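Local coordinates for protein putative TRAP PERIPLASMIC SOLUTE BINDING PROTEIN (Haemophilus influenzae, PDB 4PBQ) that binds L-gulonate and probably delivers such sugar acids in the periplasm to a TRAP-type membrane transporter, at residues Lys24-Ile36 and Lys58-Glu72. Sequence-based numbering, arbitrary orientation. Where two conformers were deposited one is given.
Sequences KTIIKLGHYNSDI and KYEIRLYPNNQLGGE. With 2UF (L-gulonate), chain D.
In the L-gulonate pocket, Tyr32 and Glu72 meet at the sugar acid: CE2 of Tyr32 packs 3.5 Å from the Glu72 carboxylate carbon CD. Glu72 suits its place because its two oxygens can each accept a hydrogen bond from a hydroxyl, OE1 from ligand O4 (2.6 Å) and OE2 from O3 (2.8 Å), and OE2 also takes the backbone N-H of Gly90, which helps fix the carboxylate's rotation. The phenol OH of Tyr32 lies 2.8 Å from the same O3. With chi1 at 69°, CG stands between the backbone N and the carbonyl carbon, and the ring extends to the ligand. Tyr32 follows strand 25-30, and Glu72 begins helix 72-81 after the turns that leave strand 59-64; helix 38-54 joins these parallel strands in a beta-alpha-beta crossover. Alternating backbone bonds zip them together, among them Ile27 N to Glu60 O, straight at 168°. On one face Ile27, Ile61, Leu29 and Leu63 supply apolar bulk, the two leucines against helix 38-54, and Leu29 CD1 rests 3.8 Å from Ile61 CG2. On the other, the aliphatic part of Lys28 crosses the Tyr64 ring, while its NZ turns away to Glu85 and Thr83. Beyond the strands, Pro65 CA sits over one face of the His31 imidazole, 3.8 Å from its centroid, a CH-pi contact; His31 NE2 is hydrogen-bonded to ND1 of His40. Asn67 N then donates to His31 O (3.0 Å), tying down the turn that leads to Glu72.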
loop_
_atom_site.group_PDB
_atom_site.type_symbol
_atom_site.label_atom_id
_atom_site.label_comp_id
_atom_site.label_asym_id
_atom_site.label_seq_id
_atom_site.Cartn_x
_atom_site.Cartn_y
_atom_site.Cartn_z
ATOM N N LYS A 24 -10.968 30.559 3.931
ATOM C CA LYS A 24 -11.105 29.315 3.146
ATOM C C LYS A 24 -9.825 28.491 3.166
ATOM O O LYS A 24 -8.765 28.982 2.779
ATOM C CB LYS A 24 -11.461 29.654 1.700
ATOM C CG LYS A 24 -11.980 28.496 0.871
ATOM C CD LYS A 24 -12.105 28.922 -0.597
ATOM C CE LYS A 24 -13.287 28.268 -1.314
ATOM N NZ LYS A 24 -13.369 28.725 -2.740
ATOM N N THR A 25 -9.929 27.225 3.573
ATOM C CA THR A 25 -8.745 26.387 3.780
ATOM C C THR A 25 -8.566 25.414 2.614
ATOM O O THR A 25 -9.476 24.657 2.273
ATOM C CB THR A 25 -8.853 25.615 5.116
ATOM O OG1 THR A 25 -8.893 26.544 6.209
ATOM C CG2 THR A 25 -7.673 24.681 5.298
ATOM N N ILE A 26 -7.391 25.457 1.998
ATOM C CA ILE A 26 -7.099 24.618 0.864
ATOM C C ILE A 26 -6.191 23.497 1.318
ATOM O O ILE A 26 -5.070 23.743 1.773
ATOM C CB ILE A 26 -6.419 25.393 -0.259
ATOM C CG1 ILE A 26 -7.355 26.488 -0.762
ATOM C CG2 ILE A 26 -6.074 24.468 -1.391
ATOM C CD1 ILE A 26 -6.678 27.473 -1.651
ATOM N N ILE A 27 -6.713 22.279 1.221
ATOM C CA ILE A 27 -5.992 21.072 1.604
ATOM C C ILE A 27 -5.561 20.294 0.353
ATOM O O ILE A 27 -6.389 19.736 -0.361
ATOM C CB ILE A 27 -6.892 20.241 2.499
ATOM C CG1 ILE A 27 -7.066 20.973 3.834
ATOM C CG2 ILE A 27 -6.320 18.866 2.732
ATOM C CD1 ILE A 27 -8.068 20.340 4.735
ATOM N N LYS A 28 -4.256 20.271 0.083
ATOM C CA LYS A 28 -3.742 19.549 -1.066
ATOM C C LYS A 28 -3.601 18.107 -0.609
ATOM O O LYS A 28 -3.118 17.863 0.495
ATOM C CB LYS A 28 -2.367 20.056 -1.510
ATOM C CG LYS A 28 -2.321 21.523 -1.911
ATOM C CD LYS A 28 -0.958 21.901 -2.509
ATOM C CE LYS A 28 0.205 21.656 -1.552
ATOM N NZ LYS A 28 0.105 22.472 -0.321
ATOM N N LEU A 29 -4.056 17.190 -1.442
ATOM C CA LEU A 29 -4.037 15.752 -1.121
ATOM C C LEU A 29 -3.302 15.000 -2.215
ATOM O O LEU A 29 -3.776 14.880 -3.366
ATOM C CB LEU A 29 -5.467 15.229 -0.968
ATOM C CG LEU A 29 -5.589 13.839 -0.341
ATOM C CD1 LEU A 29 -7.027 13.666 0.110
ATOM C CD2 LEU A 29 -5.170 12.720 -1.275
ATOM N N GLY A 30 -2.127 14.478 -1.874
ATOM C CA GLY A 30 -1.301 13.827 -2.872
ATOM C C GLY A 30 -1.229 12.322 -2.699
ATOM O O GLY A 30 -1.257 11.835 -1.589
ATOM N N HIS A 31 -1.182 11.604 -3.811
ATOM C CA HIS A 31 -0.965 10.162 -3.760
ATOM C C HIS A 31 -0.278 9.678 -5.031
ATOM O O HIS A 31 -0.106 10.439 -5.993
ATOM C CB HIS A 31 -2.266 9.415 -3.473
ATOM C CG HIS A 31 -3.266 9.470 -4.573
ATOM N ND1 HIS A 31 -3.363 8.504 -5.550
ATOM C CD2 HIS A 31 -4.247 10.370 -4.828
ATOM C CE1 HIS A 31 -4.365 8.805 -6.359
ATOM N NE2 HIS A 31 -4.909 9.934 -5.941
ATOM N N TYR A 32 0.134 8.405 -5.019
ATOM C CA TYR A 32 0.901 7.830 -6.117
ATOM C C TYR A 32 0.135 7.010 -7.155
ATOM O O TYR A 32 0.690 6.658 -8.207
ATOM C CB TYR A 32 2.035 6.962 -5.554
ATOM C CG TYR A 32 1.705 5.658 -4.854
ATOM C CD1 TYR A 32 1.343 4.528 -5.577
ATOM C CD2 TYR A 32 1.856 5.531 -3.469
ATOM C CE1 TYR A 32 1.116 3.318 -4.948
ATOM C CE2 TYR A 32 1.626 4.305 -2.833
ATOM C CZ TYR A 32 1.263 3.216 -3.578
ATOM O OH TYR A 32 1.050 1.999 -2.945
ATOM N N ASN A 33 -1.111 6.676 -6.839
ATOM C CA ASN A 33 -1.968 5.932 -7.746
ATOM C C ASN A 33 -2.554 6.783 -8.895
ATOM O O ASN A 33 -2.483 8.011 -8.875
ATOM C CB ASN A 33 -3.058 5.189 -6.947
ATOM C CG ASN A 33 -2.563 3.844 -6.393
ATOM O OD1 ASN A 33 -1.981 3.044 -7.118
ATOM N ND2 ASN A 33 -2.808 3.602 -5.136
ATOM N N SER A 34 -3.085 6.096 -9.914
ATOM C CA SER A 34 -3.738 6.710 -11.054
ATOM C C SER A 34 -5.037 7.403 -10.665
ATOM O O SER A 34 -5.647 7.072 -9.658
ATOM C CB SER A 34 -4.055 5.604 -12.070
ATOM O OG SER A 34 -4.998 5.996 -13.002
ATOM N N ASP A 35 -5.473 8.345 -11.493
ATOM C CA ASP A 35 -6.776 8.965 -11.261
ATOM C C ASP A 35 -7.965 8.055 -11.501
ATOM O O ASP A 35 -9.105 8.444 -11.217
ATOM C CB ASP A 35 -6.901 10.272 -12.019
ATOM C CG ASP A 35 -6.945 10.112 -13.538
ATOM O OD1 ASP A 35 -6.913 9.003 -14.084
ATOM O OD2 ASP A 35 -7.038 11.152 -14.204
ATOM N N ILE A 36 -7.731 6.842 -12.004
ATOM C CA ILE A 36 -8.817 5.878 -12.100
ATOM C C ILE A 36 -8.652 4.716 -11.125
ATOM O O ILE A 36 -9.421 3.754 -11.148
ATOM C CB ILE A 36 -9.068 5.378 -13.540
ATOM C CG1 ILE A 36 -7.797 4.855 -14.195
ATOM C CG2 ILE A 36 -9.660 6.502 -14.378
ATOM C CD1 ILE A 36 -7.289 3.586 -13.587
ATOM N N LYS A 58 -15.985 25.532 3.319
ATOM C CA LYS A 58 -14.938 26.152 4.143
ATOM C C LYS A 58 -13.586 25.477 3.914
ATOM O O LYS A 58 -12.524 26.068 4.176
ATOM C CB LYS A 58 -15.316 25.987 5.607
ATOM C CG LYS A 58 -14.297 26.502 6.601
ATOM C CD LYS A 58 -14.837 26.389 8.022
ATOM C CE LYS A 58 -13.828 26.863 9.061
ATOM N NZ LYS A 58 -14.430 26.836 10.437
ATOM N N TYR A 59 -13.642 24.224 3.470
ATOM C CA TYR A 59 -12.444 23.460 3.104
ATOM C C TYR A 59 -12.563 23.023 1.664
ATOM O O TYR A 59 -13.631 22.639 1.209
ATOM C CB TYR A 59 -12.249 22.211 3.998
ATOM C CG TYR A 59 -12.215 22.572 5.444
ATOM C CD1 TYR A 59 -13.388 22.698 6.155
ATOM C CD2 TYR A 59 -11.019 22.843 6.089
ATOM C CE1 TYR A 59 -13.394 23.072 7.478
ATOM C CE2 TYR A 59 -11.012 23.223 7.428
ATOM C CZ TYR A 59 -12.208 23.327 8.116
ATOM O OH TYR A 59 -12.210 23.706 9.446
ATOM N N GLU A 60 -11.444 23.045 0.960
ATOM C CA GLU A 60 -11.368 22.490 -0.384
ATOM C C GLU A 60 -10.318 21.409 -0.369
ATOM O O GLU A 60 -9.219 21.659 0.116
ATOM C CB GLU A 60 -10.958 23.572 -1.386
ATOM C CG GLU A 60 -10.750 23.042 -2.780
ATOM C CD GLU A 60 -10.561 24.140 -3.806
ATOM O OE1 GLU A 60 -9.399 24.479 -4.115
ATOM O OE2 GLU A 60 -11.581 24.654 -4.307
ATOM N N ILE A 61 -10.675 20.213 -0.837
ATOM C CA ILE A 61 -9.748 19.086 -0.863
ATOM C C ILE A 61 -9.282 18.920 -2.307
ATOM O O ILE A 61 -10.025 18.389 -3.144
ATOM C CB ILE A 61 -10.411 17.787 -0.383
ATOM C CG1 ILE A 61 -11.176 17.992 0.941
ATOM C CG2 ILE A 61 -9.358 16.676 -0.280
ATOM C CD1 ILE A 61 -10.342 18.467 2.138
ATOM N N ARG A 62 -8.094 19.443 -2.616
ATOM C CA ARG A 62 -7.585 19.430 -4.001
ATOM C C ARG A 62 -6.770 18.135 -4.220
ATOM O O ARG A 62 -5.790 17.921 -3.547
ATOM C CB ARG A 62 -6.708 20.652 -4.292
ATOM C CG ARG A 62 -7.447 21.973 -4.112
ATOM C CD ARG A 62 -6.691 23.113 -4.769
ATOM N NE ARG A 62 -6.798 23.063 -6.227
ATOM C CZ ARG A 62 -5.958 23.673 -7.060
ATOM N NH1 ARG A 62 -6.131 23.575 -8.375
ATOM N NH2 ARG A 62 -4.946 24.388 -6.581
ATOM N N LEU A 63 -7.189 17.302 -5.163
ATOM C CA LEU A 63 -6.569 15.993 -5.376
ATOM C C LEU A 63 -5.393 16.065 -6.362
ATOM O O LEU A 63 -5.457 16.732 -7.412
ATOM C CB LEU A 63 -7.596 14.975 -5.881
ATOM C CG LEU A 63 -8.837 14.858 -4.990
ATOM C CD1 LEU A 63 -9.746 13.765 -5.513
ATOM C CD2 LEU A 63 -8.472 14.565 -3.513
ATOM N N TYR A 64 -4.328 15.357 -6.019
ATOM C CA TYR A 64 -3.123 15.309 -6.834
ATOM C C TYR A 64 -2.659 13.856 -6.961
ATOM O O TYR A 64 -1.858 13.379 -6.165
ATOM C CB TYR A 64 -2.019 16.140 -6.195
ATOM C CG TYR A 64 -2.254 17.642 -6.254
ATOM C CD1 TYR A 64 -1.860 18.404 -7.355
ATOM C CD2 TYR A 64 -2.859 18.300 -5.190
ATOM C CE1 TYR A 64 -2.055 19.792 -7.385
ATOM C CE2 TYR A 64 -3.058 19.677 -5.212
ATOM C CZ TYR A 64 -2.659 20.413 -6.303
ATOM O OH TYR A 64 -2.864 21.777 -6.295
ATOM N N PRO A 65 -3.163 13.150 -7.975
ATOM C CA PRO A 65 -2.803 11.746 -8.136
ATOM C C PRO A 65 -1.426 11.613 -8.816
ATOM O O PRO A 65 -0.776 12.600 -9.138
ATOM C CB PRO A 65 -3.906 11.238 -9.053
ATOM C CG PRO A 65 -4.166 12.448 -9.976
ATOM C CD PRO A 65 -4.081 13.624 -9.033
ATOM N N ASN A 66 -1.003 10.381 -9.027
ATOM C CA ASN A 66 0.100 10.062 -9.918
ATOM C C ASN A 66 1.404 10.830 -9.632
ATOM O O ASN A 66 2.094 11.244 -10.553
ATOM C CB ASN A 66 -0.319 10.294 -11.364
ATOM C CG ASN A 66 0.525 9.510 -12.339
ATOM O OD1 ASN A 66 1.165 8.504 -11.978
ATOM N ND2 ASN A 66 0.546 9.967 -13.588
ATOM N N ASN A 67 1.719 11.002 -8.342
ATOM C CA ASN A 67 2.968 11.610 -7.889
ATOM C C ASN A 67 3.143 13.059 -8.334
ATOM O O ASN A 67 4.259 13.580 -8.370
ATOM C CB ASN A 67 4.180 10.790 -8.376
ATOM C CG ASN A 67 4.114 9.351 -7.953
ATOM O OD1 ASN A 67 3.965 9.062 -6.798
ATOM N ND2 ASN A 67 4.199 8.433 -8.919
ATOM N N GLN A 68 2.029 13.733 -8.626
ATOM C CA GLN A 68 2.109 15.129 -9.015
ATOM C C GLN A 68 2.858 16.009 -7.985
ATOM O O GLN A 68 3.640 16.883 -8.373
ATOM C CB GLN A 68 0.690 15.657 -9.286
ATOM C CG GLN A 68 0.142 15.160 -10.628
ATOM C CD GLN A 68 -1.339 15.474 -10.809
ATOM O OE1 GLN A 68 -1.959 16.111 -9.960
ATOM N NE2 GLN A 68 -1.908 14.993 -11.912
ATOM N N LEU A 69 2.600 15.786 -6.685
ATOM C CA LEU A 69 3.231 16.560 -5.622
ATOM C C LEU A 69 4.540 15.919 -5.169
ATOM O O LEU A 69 5.143 16.377 -4.196
ATOM C CB LEU A 69 2.320 16.726 -4.413
ATOM C CG LEU A 69 0.983 17.414 -4.641
ATOM C CD1 LEU A 69 0.207 17.421 -3.343
ATOM C CD2 LEU A 69 1.229 18.829 -5.152
ATOM N N GLY A 70 4.956 14.892 -5.890
ATOM C CA GLY A 70 6.202 14.192 -5.633
ATOM C C GLY A 70 5.906 12.720 -5.402
ATOM O O GLY A 70 4.766 12.295 -5.234
ATOM N N GLY A 71 6.966 11.939 -5.384
ATOM C CA GLY A 71 6.832 10.546 -5.020
ATOM C C GLY A 71 6.386 10.305 -3.600
ATOM O O GLY A 71 6.345 11.186 -2.759
ATOM N N GLU A 72 6.084 9.033 -3.330
ATOM C CA GLU A 72 5.485 8.619 -2.081
ATOM C C GLU A 72 6.272 9.086 -0.865
ATOM O O GLU A 72 5.689 9.514 0.120
ATOM C CB GLU A 72 5.370 7.090 -2.087
ATOM C CG GLU A 72 4.493 6.526 -0.992
ATOM C CD GLU A 72 4.471 5.021 -0.970
ATOM O OE1 GLU A 72 5.130 4.411 -1.839
ATOM O OE2 GLU A 72 3.794 4.456 -0.071
HETATM O O6A 2UF D . 6.272 1.960 -4.694
HETATM C C6 2UF D . 5.677 0.923 -4.373
HETATM O O6B 2UF D . 5.869 -0.201 -4.864
HETATM C C5 2UF D . 4.567 1.061 -3.310
HETATM O O5 2UF D . 3.607 0.051 -3.532
HETATM C C4 2UF D . 5.149 0.924 -1.886
HETATM O O4 2UF D . 6.033 2.023 -1.614
HETATM C C3 2UF D . 4.001 0.874 -0.854
HETATM O O3 2UF D . 3.035 1.966 -1.031
HETATM C C2 2UF D . 4.538 0.926 0.586
HETATM O O2 2UF D . 3.446 0.526 1.392
HETATM C C1 2UF D . 5.689 -0.101 0.816
HETATM O O1 2UF D . 6.003 -0.090 2.218
#